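Local coordinates for Lin2634 protein (Listeria innocua, PDB 3MZO) that binds calcium ions and, as a YfbR-like HD-domain protein, is probably a metal-dependent phosphohydrolase acting on nucleotides, at residues 12-17 with 29-34; 36-41 with 136-141. All coordinates share one frame; numbering follows the deposited sequence.

Contact 1: residues 12-17 with 29-34. With CA (calcium ion), chain K.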
loop_
_atom_site.group_PDB
_atom_site.type_symbol
_atom_site.label_atom_id
_atom_site.label_comp_id
_atom_site.label_asym_id
_atom_site.label_seq_id
_atom_site.Cartn_x
_atom_site.Cartn_y
_atom_site.Cartn_z
ATOM N N SER B 12 6.215 -11.133 13.767
ATOM C CA SER B 12 6.097 -10.333 12.541
ATOM C C SER B 12 4.703 -10.305 11.933
ATOM O O SER B 12 4.332 -9.320 11.309
ATOM C CB SER B 12 7.077 -10.798 11.465
ATOM O OG SER B 12 8.385 -10.351 11.789
ATOM N N ASP B 13 3.953 -11.383 12.090
ATOM C CA ASP B 13 2.585 -11.415 11.619
ATOM C C ASP B 13 1.693 -10.372 12.297
ATOM O O ASP B 13 0.735 -9.896 11.676
ATOM C CB ASP B 13 1.978 -12.815 11.775
ATOM C CG ASP B 13 2.781 -13.893 11.000
ATOM O OD1 ASP B 13 3.616 -13.546 10.116
ATOM O OD2 ASP B 13 2.572 -15.064 11.276
ATOM N N LEU B 14 1.995 -10.019 13.552
ATOM C CA LEU B 14 1.251 -8.967 14.236
ATOM C C LEU B 14 1.430 -7.572 13.649
ATOM O O LEU B 14 0.710 -6.639 14.032
ATOM C CB LEU B 14 1.578 -8.945 15.746
ATOM C CG LEU B 14 0.860 -10.083 16.472
ATOM C CD1 LEU B 14 1.501 -10.347 17.818
ATOM C CD2 LEU B 14 -0.606 -9.725 16.593
ATOM N N GLU B 15 2.375 -7.419 12.732
ATOM C CA GLU B 15 2.556 -6.196 11.996
ATOM C C GLU B 15 1.589 -6.067 10.805
ATOM O O GLU B 15 1.495 -4.992 10.192
ATOM C CB GLU B 15 3.966 -6.163 11.393
ATOM C CG GLU B 15 5.067 -6.217 12.385
ATOM C CD GLU B 15 6.469 -6.222 11.718
ATOM O OE1 GLU B 15 6.640 -6.045 10.492
ATOM O OE2 GLU B 15 7.410 -6.420 12.448
ATOM N N ASN B 16 0.948 -7.176 10.457
ATOM C CA ASN B 16 0.023 -7.248 9.330
ATOM C C ASN B 16 -1.441 -7.340 9.749
ATOM O O ASN B 16 -2.300 -7.563 8.898
ATOM C CB ASN B 16 0.395 -8.452 8.445
ATOM C CG ASN B 16 1.758 -8.287 7.776
ATOM O OD1 ASN B 16 2.191 -7.160 7.488
ATOM N ND2 ASN B 16 2.444 -9.404 7.533
ATOM N N ILE B 17 -1.694 -7.227 11.053
ATOM C CA ILE B 17 -3.029 -7.208 11.632
ATOM C C ILE B 17 -3.198 -5.794 12.174
ATOM O O ILE B 17 -2.399 -5.303 12.969
ATOM C CB ILE B 17 -3.183 -8.239 12.739
ATOM C CG1 ILE B 17 -2.878 -9.617 12.152
ATOM C CG2 ILE B 17 -4.648 -8.239 13.327
ATOM C CD1 ILE B 17 -2.789 -10.653 13.157
ATOM N N HIS B 29 -2.657 1.521 12.432
ATOM C CA HIS B 29 -1.699 1.097 13.476
ATOM C C HIS B 29 -1.785 -0.400 13.562
ATOM O O HIS B 29 -2.885 -0.927 13.664
ATOM C CB HIS B 29 -2.086 1.707 14.830
ATOM C CG HIS B 29 -2.233 3.199 14.796
ATOM N ND1 HIS B 29 -1.151 4.051 14.764
ATOM C CD2 HIS B 29 -3.337 3.984 14.735
ATOM C CE1 HIS B 29 -1.585 5.304 14.719
ATOM N NE2 HIS B 29 -2.909 5.289 14.695
ATOM N N SER B 30 -0.650 -1.098 13.465
ATOM C CA SER B 30 -0.663 -2.558 13.603
ATOM C C SER B 30 -0.847 -2.961 15.054
ATOM O O SER B 30 -0.650 -2.160 15.971
ATOM C CB SER B 30 0.602 -3.197 13.053
ATOM O OG SER B 30 1.738 -2.898 13.861
ATOM N N VAL B 31 -1.217 -4.207 15.274
ATOM C CA VAL B 31 -1.327 -4.690 16.654
ATOM C C VAL B 31 0.049 -4.633 17.324
ATOM O O VAL B 31 0.120 -4.323 18.481
ATOM C CB VAL B 31 -1.907 -6.112 16.747
ATOM C CG1 VAL B 31 -1.896 -6.613 18.196
ATOM C CG2 VAL B 31 -3.324 -6.149 16.221
ATOM N N ALA B 32 1.132 -4.916 16.576
ATOM C CA ALA B 32 2.490 -4.821 17.107
ATOM C C ALA B 32 2.756 -3.408 17.585
ATOM O O ALA B 32 3.281 -3.200 18.688
ATOM C CB ALA B 32 3.551 -5.234 16.061
ATOM N N GLU B 33 2.388 -2.430 16.771
ATOM C CA GLU B 33 2.605 -1.024 17.123
ATOM C C GLU B 33 1.829 -0.602 18.355
ATOM O O GLU B 33 2.354 0.083 19.260
ATOM C CB GLU B 33 2.305 -0.117 15.928
ATOM C CG GLU B 33 3.421 -0.173 14.910
ATOM C CD GLU B 33 3.086 0.272 13.507
ATOM O OE1 GLU B 33 1.888 0.373 13.159
ATOM O OE2 GLU B 33 4.051 0.524 12.758
ATOM N N HIS B 34 0.582 -1.052 18.403
ATOM C CA HIS B 34 -0.248 -0.807 19.547
ATOM C C HIS B 34 0.362 -1.394 20.821
ATOM O O HIS B 34 0.358 -0.746 21.841
ATOM C CB HIS B 34 -1.649 -1.346 19.269
ATOM C CG HIS B 34 -2.518 -1.442 20.469
ATOM N ND1 HIS B 34 -3.082 -0.330 21.067
ATOM C CD2 HIS B 34 -2.947 -2.515 21.173
ATOM C CE1 HIS B 34 -3.819 -0.727 22.097
ATOM N NE2 HIS B 34 -3.762 -2.044 22.172
HETATM CA CA CA K . -5.737 -3.611 23.296
HETATM O O HOH W 1 -7.100 -5.638 24.283
#
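Val31 CG1 stands anti to the backbone N (chi1 175°) and lies 3.7 Å from Leu14 CD2. The two side chains meet at a slant. The other branch, CG2, is anti to the carbonyl carbon and packs against Ile17 CG2 at 3.8 Å. Ile17 and Val31 run side by side and point the same way, while Ala32 CB rests over the Leu14 carbonyl.

Two backbone bonds join residues 14-17, in and just after the type I turn Asp13-Asn16, to the start of helix 31-51. Val31 N donates to Ile17 O at 2.8 Å, nearly in line with the C=O bond. Ala32 N reaches Leu14 O at 3.1 Å from above the carbonyl plane.

Ser30 is the N-cap. Its OG accepts from Glu33 N at 3.0 Å, and Ser30 N returns a nearly straight bond (174°) to Glu33 OE1, completing a capping box. Ser30 CB also lies 3.5 Å from Glu15 O. Ser30 OG and Glu33 OE2 are further bonded to Glu33 and Ser30 of the second subunit, respectively. Glu15 OE1 hydrogen-bonds His29 ND1, and OE2 forms a salt bridge with Lys37 NZ, both of the second subunit.

The first N-H groups of helix 31-51 are thus satisfied by Ile17 O, Leu14 O and the Ser30 cap. This is consistent with a firmly placed helix start one turn before His34, whose NE2 binds the calcium ion at 2.8 Å.

Contact 2: residues 36-41 with 136-141. With CA (calcium ion), chain K.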
loop_
_atom_site.group_PDB
_atom_site.type_symbol
_atom_site.label_atom_id
_atom_site.label_comp_id
_atom_site.label_asym_id
_atom_site.label_seq_id
_atom_site.Cartn_x
_atom_site.Cartn_y
_atom_site.Cartn_z
ATOM N N TYR B 36 3.528 -2.067 21.493
ATOM C CA TYR B 36 4.660 -1.204 21.798
ATOM C C TYR B 36 4.245 0.054 22.546
ATOM O O TYR B 36 4.824 0.390 23.601
ATOM C CB TYR B 36 5.467 -0.865 20.530
ATOM C CG TYR B 36 6.429 0.268 20.773
ATOM C CD1 TYR B 36 7.566 0.082 21.566
ATOM C CD2 TYR B 36 6.177 1.539 20.278
ATOM C CE1 TYR B 36 8.457 1.147 21.846
ATOM C CE2 TYR B 36 7.051 2.614 20.554
ATOM C CZ TYR B 36 8.196 2.406 21.336
ATOM O OH TYR B 36 9.075 3.455 21.614
ATOM N N LYS B 37 3.217 0.726 22.057
ATOM C CA LYS B 37 2.778 1.962 22.671
ATOM C C LYS B 37 2.112 1.731 24.042
ATOM O O LYS B 37 2.420 2.438 25.013
ATOM C CB LYS B 37 1.862 2.745 21.690
ATOM C CG LYS B 37 2.588 3.244 20.424
ATOM C CD LYS B 37 1.645 4.083 19.453
ATOM C CE LYS B 37 0.517 3.277 18.903
ATOM N NZ LYS B 37 -0.277 4.034 17.841
ATOM N N VAL B 38 1.272 0.700 24.156
ATOM C CA VAL B 38 0.651 0.397 25.437
ATOM C C VAL B 38 1.703 0.042 26.485
ATOM O O VAL B 38 1.570 0.448 27.657
ATOM C CB VAL B 38 -0.425 -0.678 25.309
ATOM C CG1 VAL B 38 -0.941 -1.206 26.663
ATOM C CG2 VAL B 38 -1.631 -0.111 24.476
ATOM N N THR B 39 2.728 -0.713 26.086
ATOM C CA THR B 39 3.809 -1.092 27.026
ATOM C C THR B 39 4.592 0.170 27.462
ATOM O O THR B 39 4.840 0.367 28.653
ATOM C CB THR B 39 4.697 -2.197 26.458
ATOM O OG1 THR B 39 3.863 -3.281 26.029
ATOM C CG2 THR B 39 5.662 -2.736 27.519
ATOM N N SER B 40 4.891 1.066 26.529
ATOM C CA SER B 40 5.498 2.361 26.879
ATOM C C SER B 40 4.666 3.235 27.801
ATOM O O SER B 40 5.197 3.809 28.781
ATOM C CB SER B 40 5.892 3.102 25.625
ATOM O OG SER B 40 6.781 2.307 24.843
ATOM N N ILE B 41 3.362 3.322 27.506
ATOM C CA ILE B 41 2.404 4.021 28.362
ATOM C C ILE B 41 2.373 3.397 29.764
ATOM O O ILE B 41 2.479 4.109 30.759
ATOM C CB ILE B 41 0.968 4.066 27.702
ATOM C CG1 ILE B 41 0.977 4.978 26.454
ATOM C CG2 ILE B 41 -0.102 4.535 28.701
ATOM C CD1 ILE B 41 -0.175 4.684 25.444
ATOM N N ILE B 136 -5.853 0.974 32.020
ATOM C CA ILE B 136 -5.869 2.385 31.687
ATOM C C ILE B 136 -4.968 2.662 30.493
ATOM O O ILE B 136 -5.276 3.552 29.696
ATOM C CB ILE B 136 -5.544 3.324 32.864
ATOM C CG1 ILE B 136 -4.130 3.099 33.403
ATOM C CG2 ILE B 136 -6.586 3.159 34.014
ATOM C CD1 ILE B 136 -3.743 4.064 34.559
ATOM N N SER B 137 -3.870 1.902 30.366
ATOM C CA SER B 137 -2.882 2.135 29.302
ATOM C C SER B 137 -3.413 1.836 27.896
ATOM O O SER B 137 -3.138 2.560 26.933
ATOM C CB SER B 137 -1.608 1.305 29.594
ATOM O OG SER B 137 -0.946 1.802 30.758
ATOM N N ASP B 138 -4.160 0.735 27.798
ATOM C CA ASP B 138 -4.882 0.347 26.595
ATOM C C ASP B 138 -5.905 1.443 26.197
ATOM O O ASP B 138 -5.976 1.854 25.033
ATOM C CB ASP B 138 -5.565 -0.995 26.885
ATOM C CG ASP B 138 -6.109 -1.674 25.643
ATOM O OD1 ASP B 138 -5.703 -1.320 24.517
ATOM O OD2 ASP B 138 -6.945 -2.594 25.805
ATOM N N LYS B 139 -6.679 1.937 27.163
ATOM C CA LYS B 139 -7.625 3.013 26.882
ATOM C C LYS B 139 -6.938 4.321 26.523
ATOM O O LYS B 139 -7.431 5.068 25.704
ATOM C CB LYS B 139 -8.609 3.236 28.040
ATOM C CG LYS B 139 -9.542 2.072 28.322
ATOM C CD LYS B 139 -10.361 1.636 27.116
ATOM C CE LYS B 139 -11.232 0.420 27.466
ATOM N NZ LYS B 139 -12.182 0.172 26.398
ATOM N N VAL B 140 -5.796 4.602 27.128
ATOM C CA VAL B 140 -5.044 5.801 26.745
ATOM C C VAL B 140 -4.623 5.698 25.281
ATOM O O VAL B 140 -4.689 6.708 24.570
ATOM C CB VAL B 140 -3.842 6.098 27.656
ATOM C CG1 VAL B 140 -2.925 7.118 27.005
ATOM C CG2 VAL B 140 -4.331 6.576 29.032
ATOM N N ASP B 141 -4.189 4.527 24.818
ATOM C CA ASP B 141 -3.744 4.427 23.415
ATOM C C ASP B 141 -4.952 4.601 22.483
ATOM O O ASP B 141 -4.861 5.267 21.464
ATOM C CB ASP B 141 -3.011 3.128 23.090
ATOM C CG ASP B 141 -2.443 3.121 21.659
ATOM O OD1 ASP B 141 -1.757 4.080 21.273
ATOM O OD2 ASP B 141 -2.718 2.177 20.888
HETATM CA CA CA K . -5.737 -3.611 23.296
HETATM O O HOH W 2 -2.343 2.116 18.213
HETATM O O HOH W 3 -1.557 6.169 19.387
HETATM O O HOH W 1 -7.100 -5.638 24.283
#
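Val38 and Ile41 make the first shell against Ser137, Val140 and Asp141. Val38 CG2 lies 3.8 Å from Asp141 CB, the two side chains crossing at about a right angle. Its CG1 approaches Ser137 CB. Ile41 CG2, anti to the backbone N, comes within 3.5 Å of Ser137 OG, and Ile41 CD1 touches Val140 CG1 at 4.0 Å. Ser137 OG is bonded to Ile133 O within its own helix, so the polar atom is satisfied despite its apolar neighbour.

At one border of this packing Lys37 meets Asp141. The lysine chain bends at chi3 (-63°), and CE lies 3.4 Å from Asp141 OD1. The direct salt bridge from Lys37 NZ to Asp141 OD1 is long, at 3.7 Å. Water 2 links NZ to OD2, and water 3 links NZ to OD1; each accepts from the lysine and donates to the carboxylate. Lys37 NZ also pairs with Glu15 of the second subunit. Asp141 OD2 also makes a probable hydrogen bond with His34 ND1, so a second-shell carboxylate reaches a metal ligand.

Asp138 CG is anti to the backbone N (chi1 -168°), which puts it 3.1 Å from the calcium ion. OD1 binds the ion at 2.6 Å, while Lys125 forms a salt bridge with OD2. Val38 CG2 packs against Asp138 CA.

Helices 31-51 and 129-151 approach to 8.6 Å between the axes of these segments, at 124° between their directions. Phe45 of helix 31-51 extends the packing over Ser137 and Val140. Phe182 of helix 177-191 touches Val140, and Thr39 packs against helix 58-67.

Contacts 1 and 2 follow one another along helix 31-51, with centres about 14 Å apart. Contact 1 holds the beginning of the helix; contact 2 packs its next turns against helix 129-151. They meet at the metal site. His34 of contact 1 and Asp138 of contact 2 bind the same calcium ion, with His68 and Asp69 completing the protein ligands of the H...HD...D pattern. Water 1 is a further ligand, 2.6 Å from the ion. A second-shell link joins the contacts: His34 ND1 lies 2.5 Å from Asp141 OD2, a probable hydrogen bond that would orient the imidazole. Both contacts also border the second subunit.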